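Local atomic coordinates of putative LacI-family transcriptional regulator (Bacteroides fragilis, PDB entry 3GBV), a protein that probably regulates transcription as a LacI-family member, with a region of the periplasmic-binding-protein type that probably senses a small-molecule effector. Residues M129-N134 with V201-T206; V139-I144 with S224-I229; S120-A125 with M165-P170. All coordinates share one frame; numbering follows the deposited sequence.

Contact 1: residues M129-N134 with V201-T206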
HETATM    1  N   MSE A 129      15.187   5.478   9.943  1.00 26.38           N
HETATM    2  CA  MSE A 129      16.279   6.440   9.834  1.00 28.86           C
HETATM    3  C   MSE A 129      15.868   7.779   9.231  1.00 30.18           C
HETATM    4  O   MSE A 129      16.591   8.764   9.357  1.00 30.53           O
HETATM    5  CB  MSE A 129      17.428   5.828   9.033  1.00 29.08           C
HETATM    6  CG  MSE A 129      18.091   4.696   9.777  1.00 27.79           C
HETATM    7 SE   MSE A 129      18.708   5.387  11.536  1.00 51.46          SE
HETATM    8  CE  MSE A 129      17.457   4.705  12.818  1.00 20.35           C
ATOM      9  N   LEU A 130      14.724   7.798   8.554  1.00 32.61           N
ATOM     10  CA  LEU A 130      14.184   9.021   7.958  1.00 35.02           C
ATOM     11  C   LEU A 130      13.655   9.830   9.145  1.00 36.14           C
ATOM     12  O   LEU A 130      13.630  11.060   9.133  1.00 35.39           O
ATOM     13  CB  LEU A 130      13.012   8.691   7.018  1.00 35.07           C
ATOM     14  CG  LEU A 130      12.186   9.896   6.523  1.00 38.23           C
ATOM     15  CD1 LEU A 130      12.987  10.657   5.473  1.00 38.79           C
ATOM     16  CD2 LEU A 130      10.849   9.432   5.931  1.00 37.23           C
ATOM     17  N   LEU A 131      13.234   9.086  10.162  1.00 36.96           N
ATOM     18  CA  LEU A 131      12.676   9.604  11.404  1.00 38.37           C
ATOM     19  C   LEU A 131      13.772   9.982  12.408  1.00 40.74           C
ATOM     20  O   LEU A 131      13.698  11.023  13.062  1.00 39.98           O
ATOM     21  CB  LEU A 131      11.797   8.517  12.021  1.00 37.31           C
ATOM     22  CG  LEU A 131      10.374   8.760  12.499  1.00 36.81           C
ATOM     23  CD1 LEU A 131       9.514   9.286  11.379  1.00 35.19           C
ATOM     24  CD2 LEU A 131       9.821   7.448  13.011  1.00 35.81           C
ATOM     25  N   ALA A 132      14.787   9.125  12.521  1.00 42.95           N
ATOM     26  CA  ALA A 132      15.880   9.326  13.470  1.00 45.06           C
ATOM     27  C   ALA A 132      17.177   9.817  12.851  1.00 47.49           C
ATOM     28  O   ALA A 132      18.261   9.511  13.351  1.00 48.50           O
ATOM     29  CB  ALA A 132      16.140   8.038  14.220  1.00 43.87           C
ATOM     30  N   VAL A 133      17.060  10.594  11.783  1.00 49.60           N
ATOM     31  CA  VAL A 133      18.214  11.125  11.072  1.00 53.43           C
ATOM     32  C   VAL A 133      19.463  11.294  11.934  1.00 54.98           C
ATOM     33  O   VAL A 133      20.437  10.547  11.786  1.00 56.02           O
ATOM     34  CB  VAL A 133      17.892  12.486  10.438  1.00 54.30           C
ATOM     35  CG1 VAL A 133      18.661  12.635   9.127  1.00 54.61           C
ATOM     36  CG2 VAL A 133      16.389  12.618  10.219  1.00 55.14           C
ATOM     37  N   ASN A 134      19.432  12.269  12.836  1.00 56.02           N
ATOM     38  CA  ASN A 134      20.576  12.538  13.700  1.00 57.75           C
ATOM     39  C   ASN A 134      20.386  12.013  15.120  1.00 57.96           C
ATOM     40  O   ASN A 134      20.370  12.781  16.082  1.00 58.87           O
ATOM     41  CB  ASN A 134      20.856  14.044  13.730  1.00 58.63           C
ATOM     42  CG  ASN A 134      21.117  14.615  12.346  1.00 59.64           C
ATOM     43  OD1 ASN A 134      22.061  14.212  11.656  1.00 59.84           O
ATOM     44  ND2 ASN A 134      20.276  15.558  11.929  1.00 59.36           N
ATOM     45  N   VAL A 201      17.171   8.097  24.285  1.00 45.55           N
ATOM     46  CA  VAL A 201      16.625   7.388  23.126  1.00 45.26           C
ATOM     47  C   VAL A 201      15.277   8.000  22.710  1.00 44.48           C
ATOM     48  O   VAL A 201      14.373   8.151  23.533  1.00 44.41           O
ATOM     49  CB  VAL A 201      16.459   5.871  23.432  1.00 44.91           C
ATOM     50  CG1 VAL A 201      15.494   5.671  24.578  1.00 46.97           C
ATOM     51  CG2 VAL A 201      15.973   5.127  22.195  1.00 44.66           C
ATOM     52  N   LYS A 202      15.149   8.356  21.432  1.00 43.59           N
ATOM     53  CA  LYS A 202      13.920   8.979  20.936  1.00 42.54           C
ATOM     54  C   LYS A 202      13.154   8.199  19.862  1.00 40.62           C
ATOM     55  O   LYS A 202      11.986   8.496  19.588  1.00 39.23           O
ATOM     56  CB  LYS A 202      14.238  10.384  20.414  1.00 43.72           C
ATOM     57  CG  LYS A 202      14.922  11.266  21.451  1.00 46.66           C
ATOM     58  CD  LYS A 202      15.510  12.532  20.850  1.00 46.92           C
ATOM     59  CE  LYS A 202      14.485  13.639  20.743  1.00 50.77           C
ATOM     60  NZ  LYS A 202      13.297  13.234  19.939  1.00 52.56           N
ATOM     61  N   HIS A 203      13.798   7.210  19.249  1.00 38.55           N
ATOM     62  CA  HIS A 203      13.131   6.422  18.220  1.00 36.32           C
ATOM     63  C   HIS A 203      13.277   4.918  18.422  1.00 34.30           C
ATOM     64  O   HIS A 203      14.329   4.442  18.853  1.00 32.61           O
ATOM     65  CB  HIS A 203      13.646   6.835  16.843  1.00 36.18           C
ATOM     66  CG  HIS A 203      13.283   8.238  16.475  1.00 37.15           C
ATOM     67  ND1 HIS A 203      14.204   9.264  16.454  1.00 37.11           N
ATOM     68  CD2 HIS A 203      12.090   8.794  16.162  1.00 36.93           C
ATOM     69  CE1 HIS A 203      13.591  10.393  16.142  1.00 37.41           C
ATOM     70  NE2 HIS A 203      12.307  10.136  15.962  1.00 37.31           N
ATOM     71  N   GLY A 204      12.215   4.177  18.113  1.00 31.98           N
ATOM     72  CA  GLY A 204      12.245   2.734  18.286  1.00 29.37           C
ATOM     73  C   GLY A 204      11.444   1.969  17.252  1.00 28.12           C
ATOM     74  O   GLY A 204      10.752   2.563  16.431  1.00 27.83           O
ATOM     75  N   ILE A 205      11.528   0.643  17.311  1.00 25.92           N
ATOM     76  CA  ILE A 205      10.834  -0.214  16.364  1.00 24.06           C
ATOM     77  C   ILE A 205      10.628  -1.608  16.944  1.00 23.97           C
ATOM     78  O   ILE A 205      11.415  -2.061  17.774  1.00 23.82           O
ATOM     79  CB  ILE A 205      11.656  -0.337  15.044  1.00 24.06           C
ATOM     80  CG1 ILE A 205      10.938  -1.238  14.038  1.00 23.80           C
ATOM     81  CG2 ILE A 205      13.047  -0.918  15.340  1.00 21.62           C
ATOM     82  CD1 ILE A 205      11.594  -1.236  12.668  1.00 24.72           C
ATOM     83  N   THR A 206       9.553  -2.270  16.521  1.00 21.97           N
ATOM     84  CA  THR A 206       9.258  -3.635  16.934  1.00 21.69           C
ATOM     85  C   THR A 206       8.905  -4.433  15.672  1.00 22.43           C
ATOM     86  O   THR A 206       8.379  -3.874  14.707  1.00 20.41           O
ATOM     87  CB  THR A 206       8.071  -3.709  17.922  1.00 21.55           C
ATOM     88  OG1 THR A 206       7.974  -5.048  18.429  1.00 21.27           O
ATOM     89  CG2 THR A 206       6.760  -3.359  17.236  1.00 17.76           C
TER
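The imidazole of His-203 has the backbone turn at Leu-131 and Ala-132 over one of its faces. Leu-131 C stands 3.7 Å above the ring plane and Ala-132 N 3.9 Å above it, both displaced toward the rim, so it is the peptide joining the two residues that overlies the ring. Two side chains come from that same side, tilted from the ring plane. The methyl of Ala-132 is near ND1, with CB 3.2 Å from His-203 ND1, a tight fit. The isobutyl group of Leu-131 slants past the CD2 side, its CG 4.0 Å from His-203 CD2. His-203 reaches this place because its CG sits beside its own backbone N, anti to the carbonyl carbon (chi1 -66°).

In the fold this is where helix 117-131 gives out and the chain turns toward strand 137-144, in the C-terminal lobe of a type I periplasmic-binding-protein architecture. Strand 203-206 is the next one over from 137-144 in the mixed sheet, so the histidine joins the end of the helix to a central strand. Further along that strand, Ile-205 turns its side chain to the same helix.

Polar bonding across the two segments is absent. Leu-131 O lies 3.1 Å from His-203 CE1 and 3.3 Å from His-203 NE2, but this carbonyl oxygen stands over the face rather than in the ring plane, and the angle is too poor for a hydrogen bond. The ring's firm polar partner is Asp-135, whose OD2 is hydrogen-bonded to ND1 and so restrains the rotation of the imidazole. That carboxylate might favour a protonated ring. Leu-131 also rests on Ser-247 and Phe-248 of strand 246-251, while Leu-130 packs against Leu-131 of the second subunit.

Contact 2: residues V139-I144 with S224-I229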
ATOM      1  N   VAL A 139      16.152   1.859  19.417  1.00 31.65           N
ATOM      2  CA  VAL A 139      15.930   0.615  20.128  1.00 30.47           C
ATOM      3  C   VAL A 139      14.921  -0.296  19.462  1.00 29.92           C
ATOM      4  O   VAL A 139      13.929   0.158  18.895  1.00 30.43           O
ATOM      5  CB  VAL A 139      15.477   0.880  21.580  1.00 29.53           C
ATOM      6  CG1 VAL A 139      14.203   1.714  21.583  1.00 29.53           C
ATOM      7  CG2 VAL A 139      15.266  -0.441  22.314  1.00 28.66           C
ATOM      8  N   ILE A 140      15.203  -1.589  19.528  1.00 29.76           N
ATOM      9  CA  ILE A 140      14.322  -2.610  18.993  1.00 29.24           C
ATOM     10  C   ILE A 140      13.537  -3.144  20.185  1.00 29.97           C
ATOM     11  O   ILE A 140      14.130  -3.500  21.204  1.00 29.26           O
ATOM     12  CB  ILE A 140      15.106  -3.794  18.399  1.00 29.05           C
ATOM     13  CG1 ILE A 140      15.927  -3.336  17.194  1.00 26.94           C
ATOM     14  CG2 ILE A 140      14.134  -4.911  18.031  1.00 27.58           C
ATOM     15  CD1 ILE A 140      16.887  -4.376  16.690  1.00 29.10           C
ATOM     16  N   PHE A 141      12.215  -3.197  20.058  1.00 29.78           N
ATOM     17  CA  PHE A 141      11.361  -3.711  21.118  1.00 30.62           C
ATOM     18  C   PHE A 141      10.914  -5.126  20.762  1.00 31.77           C
ATOM     19  O   PHE A 141      10.434  -5.378  19.647  1.00 31.73           O
ATOM     20  CB  PHE A 141      10.120  -2.832  21.282  1.00 30.31           C
ATOM     21  CG  PHE A 141      10.405  -1.469  21.837  1.00 32.51           C
ATOM     22  CD1 PHE A 141      10.661  -1.295  23.199  1.00 33.56           C
ATOM     23  CD2 PHE A 141      10.422  -0.355  21.002  1.00 32.32           C
ATOM     24  CE1 PHE A 141      10.931  -0.026  23.722  1.00 32.07           C
ATOM     25  CE2 PHE A 141      10.691   0.916  21.512  1.00 30.85           C
ATOM     26  CZ  PHE A 141      10.945   1.081  22.874  1.00 31.77           C
ATOM     27  N   ARG A 142      11.069  -6.047  21.709  1.00 30.57           N
ATOM     28  CA  ARG A 142      10.656  -7.425  21.501  1.00 33.00           C
ATOM     29  C   ARG A 142       9.813  -7.883  22.663  1.00 33.72           C
ATOM     30  O   ARG A 142       9.760  -7.235  23.711  1.00 32.64           O
ATOM     31  CB  ARG A 142      11.846  -8.385  21.424  1.00 32.77           C
ATOM     32  CG  ARG A 142      12.878  -8.101  20.372  1.00 34.79           C
ATOM     33  CD  ARG A 142      13.760  -9.332  20.204  1.00 36.60           C
ATOM     34  NE  ARG A 142      15.005  -9.030  19.515  1.00 36.70           N
ATOM     35  CZ  ARG A 142      16.123  -8.672  20.134  1.00 39.63           C
ATOM     36  NH1 ARG A 142      16.151  -8.582  21.458  1.00 38.62           N
ATOM     37  NH2 ARG A 142      17.212  -8.386  19.431  1.00 41.30           N
ATOM     38  N   LYS A 143       9.156  -9.015  22.461  1.00 34.58           N
ATOM     39  CA  LYS A 143       8.365  -9.622  23.506  1.00 39.18           C
ATOM     40  C   LYS A 143       8.498 -11.130  23.368  1.00 39.98           C
ATOM     41  O   LYS A 143       7.889 -11.754  22.495  1.00 39.52           O
ATOM     42  CB  LYS A 143       6.903  -9.210  23.435  1.00 40.14           C
ATOM     43  CG  LYS A 143       6.307  -9.257  24.820  1.00 43.34           C
ATOM     44  CD  LYS A 143       4.810  -9.106  24.870  1.00 45.51           C
ATOM     45  CE  LYS A 143       4.376  -9.223  26.318  1.00 45.80           C
ATOM     46  NZ  LYS A 143       2.981  -8.791  26.548  1.00 46.35           N
ATOM     47  N   ILE A 144       9.298 -11.700  24.261  1.00 41.20           N
ATOM     48  CA  ILE A 144       9.591 -13.122  24.245  1.00 43.98           C
ATOM     49  C   ILE A 144       8.831 -13.989  25.238  1.00 45.10           C
ATOM     50  O   ILE A 144       8.380 -13.527  26.288  1.00 43.65           O
ATOM     51  CB  ILE A 144      11.091 -13.342  24.472  1.00 44.49           C
ATOM     52  CG1 ILE A 144      11.475 -12.869  25.875  1.00 42.77           C
ATOM     53  CG2 ILE A 144      11.889 -12.553  23.444  1.00 45.38           C
ATOM     54  CD1 ILE A 144      12.920 -13.101  26.221  1.00 42.81           C
ATOM     55  N   SER A 224       5.694  12.220  24.803  1.00 43.10           N
ATOM     56  CA  SER A 224       5.550  12.542  23.388  1.00 43.33           C
ATOM     57  C   SER A 224       6.890  12.779  22.704  1.00 43.85           C
ATOM     58  O   SER A 224       6.938  13.232  21.557  1.00 44.29           O
ATOM     59  CB  SER A 224       4.679  13.786  23.223  1.00 42.64           C
ATOM     60  OG  SER A 224       5.356  14.935  23.696  1.00 41.70           O
ATOM     61  N   ASP A 225       7.976  12.471  23.406  1.00 44.59           N
ATOM     62  CA  ASP A 225       9.310  12.662  22.858  1.00 45.28           C
ATOM     63  C   ASP A 225       9.908  11.331  22.394  1.00 44.15           C
ATOM     64  O   ASP A 225      11.111  11.090  22.526  1.00 43.00           O
ATOM     65  CB  ASP A 225      10.213  13.313  23.906  1.00 48.23           C
ATOM     66  CG  ASP A 225      11.497  13.836  23.311  1.00 52.36           C
ATOM     67  OD1 ASP A 225      11.426  14.739  22.449  1.00 54.46           O
ATOM     68  OD2 ASP A 225      12.577  13.340  23.698  1.00 57.04           O
ATOM     69  N   PHE A 226       9.054  10.476  21.842  1.00 42.31           N
ATOM     70  CA  PHE A 226       9.470   9.165  21.357  1.00 41.35           C
ATOM     71  C   PHE A 226       8.436   8.668  20.346  1.00 41.92           C
ATOM     72  O   PHE A 226       7.230   8.765  20.590  1.00 41.42           O
ATOM     73  CB  PHE A 226       9.545   8.177  22.522  1.00 39.79           C
ATOM     74  CG  PHE A 226      10.309   6.920  22.210  1.00 37.82           C
ATOM     75  CD1 PHE A 226      11.673   6.845  22.458  1.00 36.24           C
ATOM     76  CD2 PHE A 226       9.665   5.808  21.671  1.00 38.28           C
ATOM     77  CE1 PHE A 226      12.391   5.677  22.173  1.00 36.90           C
ATOM     78  CE2 PHE A 226      10.378   4.630  21.381  1.00 35.72           C
ATOM     79  CZ  PHE A 226      11.738   4.570  21.635  1.00 35.86           C
ATOM     80  N   SER A 227       8.910   8.135  19.220  1.00 40.17           N
ATOM     81  CA  SER A 227       8.025   7.615  18.180  1.00 38.32           C
ATOM     82  C   SER A 227       8.393   6.184  17.761  1.00 36.64           C
ATOM     83  O   SER A 227       9.573   5.842  17.632  1.00 33.02           O
ATOM     84  CB  SER A 227       8.060   8.530  16.957  1.00 38.68           C
ATOM     85  OG  SER A 227       9.356   8.566  16.389  1.00 38.39           O
ATOM     86  N   LEU A 228       7.369   5.358  17.556  1.00 34.28           N
ATOM     87  CA  LEU A 228       7.567   3.974  17.154  1.00 32.61           C
ATOM     88  C   LEU A 228       7.255   3.712  15.690  1.00 30.77           C
ATOM     89  O   LEU A 228       6.563   4.482  15.022  1.00 29.05           O
ATOM     90  CB  LEU A 228       6.653   3.016  17.935  1.00 35.03           C
ATOM     91  CG  LEU A 228       6.662   2.654  19.422  1.00 37.75           C
ATOM     92  CD1 LEU A 228       8.083   2.664  19.955  1.00 38.05           C
ATOM     93  CD2 LEU A 228       5.782   3.610  20.176  1.00 38.65           C
ATOM     94  N   ILE A 229       7.775   2.586  15.219  1.00 29.82           N
ATOM     95  CA  ILE A 229       7.500   2.077  13.892  1.00 27.13           C
ATOM     96  C   ILE A 229       7.038   0.671  14.253  1.00 27.02           C
ATOM     97  O   ILE A 229       7.713  -0.044  14.989  1.00 25.90           O
ATOM     98  CB  ILE A 229       8.743   2.013  12.994  1.00 27.39           C
ATOM     99  CG1 ILE A 229       9.044   3.406  12.445  1.00 26.20           C
ATOM    100  CG2 ILE A 229       8.504   1.025  11.828  1.00 25.06           C
ATOM    101  CD1 ILE A 229      10.064   3.407  11.327  1.00 28.69           C
TER
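Phe-141 reaches from strand 137-144 toward Leu-228 and Phe-226, and its atoms can be taken in order. CB points at the far segment, and with chi1 at -69° CG lies beside the backbone N, sending the ring out over the strand that separates the two. Contact begins at CD2, 4.0 Å from Leu-228 CD1. Next along the same side, CE2 meets two neighbours: Leu-228 CD1 at 3.5 Å and Phe-226 CE2 at 3.7 Å. At the tip, CZ comes to 3.8 Å from Phe-226 CZ.

The two phenyl rings arrive from opposite directions and touch rim to rim, neither lying over the other's face; their centroids are 6.0 Å apart and their planes make 73°. Val-139 adds a methyl at the edge of the Phe-226 ring, CG1 being 3.8 Å from Phe-226 CZ.

Strand 203-206 runs between strands 137-144 and 227-231 in the parallel part of the sheet. The rings meet above its Gly-204, which has no side chain to come between them; Phe-226 comes just before residues 227-231 in the chain. Ile-214 of helix 212-220 touches both Phe-141 and Leu-228, and Phe-195 of helix 187-197 meets Phe-226 edge-to-face, which places the cluster between the sheet and the helices on that face. With four buried hydrocarbon side chains and no hydrogen bond between the segments, this junction rests on dispersion and on the exclusion of water.

Contact 3: residues S120-A125 with M165-P170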
ATOM      1  N   SER A 120      11.706  -6.752   4.269  1.00 20.35           N
ATOM      2  CA  SER A 120      10.764  -6.008   5.091  1.00 22.65           C
ATOM      3  C   SER A 120      11.508  -5.261   6.192  1.00 22.19           C
ATOM      4  O   SER A 120      11.171  -4.123   6.520  1.00 21.92           O
ATOM      5  CB  SER A 120       9.730  -6.951   5.707  1.00 23.63           C
ATOM      6  OG  SER A 120       8.836  -6.249   6.555  1.00 26.80           O
ATOM      7  N   GLY A 121      12.529  -5.905   6.747  1.00 22.43           N
ATOM      8  CA  GLY A 121      13.314  -5.294   7.802  1.00 22.31           C
ATOM      9  C   GLY A 121      14.239  -4.221   7.269  1.00 23.22           C
ATOM     10  O   GLY A 121      14.447  -3.192   7.916  1.00 21.70           O
ATOM     11  N   TYR A 122      14.800  -4.467   6.087  1.00 23.69           N
ATOM     12  CA  TYR A 122      15.704  -3.526   5.432  1.00 24.06           C
ATOM     13  C   TYR A 122      14.917  -2.226   5.181  1.00 23.56           C
ATOM     14  O   TYR A 122      15.403  -1.116   5.431  1.00 19.25           O
ATOM     15  CB  TYR A 122      16.176  -4.127   4.104  1.00 26.35           C
ATOM     16  CG  TYR A 122      17.323  -3.403   3.441  1.00 26.60           C
ATOM     17  CD1 TYR A 122      18.629  -3.563   3.895  1.00 26.68           C
ATOM     18  CD2 TYR A 122      17.104  -2.568   2.348  1.00 29.72           C
ATOM     19  CE1 TYR A 122      19.689  -2.907   3.276  1.00 28.78           C
ATOM     20  CE2 TYR A 122      18.156  -1.906   1.719  1.00 29.83           C
ATOM     21  CZ  TYR A 122      19.445  -2.079   2.189  1.00 31.61           C
ATOM     22  OH  TYR A 122      20.482  -1.413   1.569  1.00 34.10           O
ATOM     23  N   PHE A 123      13.696  -2.387   4.685  1.00 21.77           N
ATOM     24  CA  PHE A 123      12.798  -1.269   4.407  1.00 22.10           C
ATOM     25  C   PHE A 123      12.437  -0.530   5.694  1.00 21.22           C
ATOM     26  O   PHE A 123      12.377   0.707   5.719  1.00 19.15           O
ATOM     27  CB  PHE A 123      11.508  -1.785   3.749  1.00 23.94           C
ATOM     28  CG  PHE A 123      10.403  -0.760   3.668  1.00 25.43           C
ATOM     29  CD1 PHE A 123      10.341   0.149   2.617  1.00 25.44           C
ATOM     30  CD2 PHE A 123       9.414  -0.715   4.644  1.00 25.97           C
ATOM     31  CE1 PHE A 123       9.300   1.084   2.540  1.00 28.30           C
ATOM     32  CE2 PHE A 123       8.373   0.219   4.573  1.00 27.56           C
ATOM     33  CZ  PHE A 123       8.315   1.118   3.521  1.00 24.57           C
ATOM     34  N   ALA A 124      12.183  -1.297   6.753  1.00 20.89           N
ATOM     35  CA  ALA A 124      11.815  -0.737   8.049  1.00 22.62           C
ATOM     36  C   ALA A 124      12.943   0.136   8.572  1.00 22.27           C
ATOM     37  O   ALA A 124      12.696   1.176   9.169  1.00 22.06           O
ATOM     38  CB  ALA A 124      11.505  -1.851   9.039  1.00 20.70           C
ATOM     39  N   ALA A 125      14.177  -0.289   8.325  1.00 21.50           N
ATOM     40  CA  ALA A 125      15.355   0.456   8.748  1.00 24.58           C
ATOM     41  C   ALA A 125      15.410   1.802   8.034  1.00 25.59           C
ATOM     42  O   ALA A 125      15.661   2.833   8.663  1.00 23.17           O
ATOM     43  CB  ALA A 125      16.618  -0.342   8.451  1.00 22.94           C
HETATM   44  N   MSE A 165      21.305  -0.870   8.732  1.00 27.91           N
HETATM   45  CA  MSE A 165      21.956  -0.026   9.726  1.00 27.73           C
HETATM   46  C   MSE A 165      23.478  -0.104   9.585  1.00 29.98           C
HETATM   47  O   MSE A 165      24.182   0.882   9.783  1.00 28.68           O
HETATM   48  CB  MSE A 165      21.556  -0.457  11.136  1.00 26.47           C
HETATM   49  CG  MSE A 165      20.072  -0.380  11.424  1.00 27.64           C
HETATM   50 SE   MSE A 165      19.547   1.526  11.440  1.00 40.57          SE
HETATM   51  CE  MSE A 165      20.351   2.155  13.144  1.00 22.57           C
ATOM     52  N   GLN A 166      23.993  -1.281   9.254  1.00 30.33           N
ATOM     53  CA  GLN A 166      25.434  -1.433   9.085  1.00 32.26           C
ATOM     54  C   GLN A 166      25.891  -0.670   7.840  1.00 32.92           C
ATOM     55  O   GLN A 166      26.901   0.032   7.855  1.00 32.66           O
ATOM     56  CB  GLN A 166      25.801  -2.912   8.948  1.00 31.51           C
ATOM     57  CG  GLN A 166      25.998  -3.653  10.264  1.00 32.89           C
ATOM     58  CD  GLN A 166      25.985  -5.164  10.092  1.00 35.26           C
ATOM     59  OE1 GLN A 166      26.399  -5.690   9.057  1.00 36.24           O
ATOM     60  NE2 GLN A 166      25.515  -5.873  11.117  1.00 33.92           N
ATOM     61  N   GLU A 167      25.125  -0.791   6.765  1.00 33.81           N
ATOM     62  CA  GLU A 167      25.473  -0.133   5.514  1.00 35.14           C
ATOM     63  C   GLU A 167      25.278   1.384   5.509  1.00 35.16           C
ATOM     64  O   GLU A 167      25.974   2.087   4.779  1.00 34.01           O
ATOM     65  CB  GLU A 167      24.660  -0.739   4.369  1.00 35.94           C
ATOM     66  CG  GLU A 167      24.732  -2.264   4.271  1.00 39.20           C
ATOM     67  CD  GLU A 167      23.819  -2.812   3.178  1.00 40.46           C
ATOM     68  OE1 GLU A 167      22.679  -2.313   3.063  1.00 41.54           O
ATOM     69  OE2 GLU A 167      24.230  -3.737   2.444  1.00 40.97           O
ATOM     70  N   HIS A 168      24.358   1.884   6.335  1.00 34.35           N
ATOM     71  CA  HIS A 168      24.050   3.315   6.359  1.00 35.33           C
ATOM     72  C   HIS A 168      24.362   4.119   7.619  1.00 35.24           C
ATOM     73  O   HIS A 168      24.697   5.296   7.529  1.00 34.96           O
ATOM     74  CB  HIS A 168      22.578   3.498   6.011  1.00 34.92           C
ATOM     75  CG  HIS A 168      22.211   2.941   4.676  1.00 35.46           C
ATOM     76  ND1 HIS A 168      22.350   3.657   3.508  1.00 36.84           N
ATOM     77  CD2 HIS A 168      21.755   1.719   4.317  1.00 36.13           C
ATOM     78  CE1 HIS A 168      21.993   2.900   2.486  1.00 36.36           C
ATOM     79  NE2 HIS A 168      21.627   1.719   2.947  1.00 33.66           N
ATOM     80  N   HIS A 169      24.228   3.510   8.788  1.00 35.33           N
ATOM     81  CA  HIS A 169      24.509   4.218  10.029  1.00 34.79           C
ATOM     82  C   HIS A 169      25.241   3.297  10.969  1.00 34.47           C
ATOM     83  O   HIS A 169      24.749   2.985  12.059  1.00 32.97           O
ATOM     84  CB  HIS A 169      23.209   4.688  10.677  1.00 36.75           C
ATOM     85  CG  HIS A 169      22.429   5.633   9.825  1.00 39.03           C
ATOM     86  ND1 HIS A 169      21.810   5.239   8.660  1.00 39.72           N
ATOM     87  CD2 HIS A 169      22.206   6.963   9.943  1.00 40.09           C
ATOM     88  CE1 HIS A 169      21.239   6.287   8.093  1.00 41.21           C
ATOM     89  NE2 HIS A 169      21.465   7.345   8.851  1.00 40.16           N
ATOM     90  N   PRO A 170      26.438   2.852  10.564  1.00 34.72           N
ATOM     91  CA  PRO A 170      27.210   1.944  11.415  1.00 36.44           C
ATOM     92  C   PRO A 170      27.526   2.528  12.784  1.00 36.86           C
ATOM     93  O   PRO A 170      27.818   1.797  13.723  1.00 38.11           O
ATOM     94  CB  PRO A 170      28.454   1.656  10.571  1.00 37.23           C
ATOM     95  CG  PRO A 170      28.613   2.912   9.760  1.00 35.63           C
ATOM     96  CD  PRO A 170      27.198   3.230   9.360  1.00 34.54           C
TER
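Helices 117-131 and 152-168 are neighbours on one face of the C-terminal lobe's sheet, and near the surface Tyr-122 of the first reaches Glu-167 and His-168 of the second. The phenol donates a hydrogen bond, Tyr-122 OH to Glu-167 OE1 at 2.8 Å, arriving nearly in line with the carboxylate C-O bond. OE1 sits at the edge of the tyrosine ring and in its plane, also 3.1 Å from Tyr-122 CE1, while the carboxylate is turned 85° from the ring. The glutamate gets there with an extended chain beyond CG (chi2 176°), and Gln-163 NE2 bonds its other oxygen, OE2, so both ends of the carboxylate are tied.

Strand 137-144 connects these helices in the chain, an alpha-beta-alpha succession within the alternating, Rossmann-like topology of the lobe. His-168, at the last turn of helix 152-168, brings its ring edge toward the phenol; NE2 stays 3.6 Å from Tyr-122 OH without a hydrogen bond. Tyr-164 sits by both rings, edge-to-face with Tyr-122 and stacked with His-168. Across the dimer interface, Glu-289 of the second subunit packs on Tyr-122.

Contact 2 is the buried one, contact 1 is partly buried, and contact 3 lies at the surface. Their chemistry follows: hydrocarbon rims in contact 2, an imidazole against a backbone turn in contact 1, a charged acceptor for a phenol in contact 3. Contacts 1 and 3 share helix 117-131, which also touches the second subunit; between them the selenomethionines Met-129 and Met-165 pack together, and Met-129 also touches His-169. Contacts 1 and 2 meet in the sheet, where Ile-205 O probably accepts a hydrogen bond from Phe-141 N. Strand 203-206 turns His-203 to helix 117-131 on one face of that sheet, while contact 2 is built on the opposite face, toward helices 187-197 and 212-220.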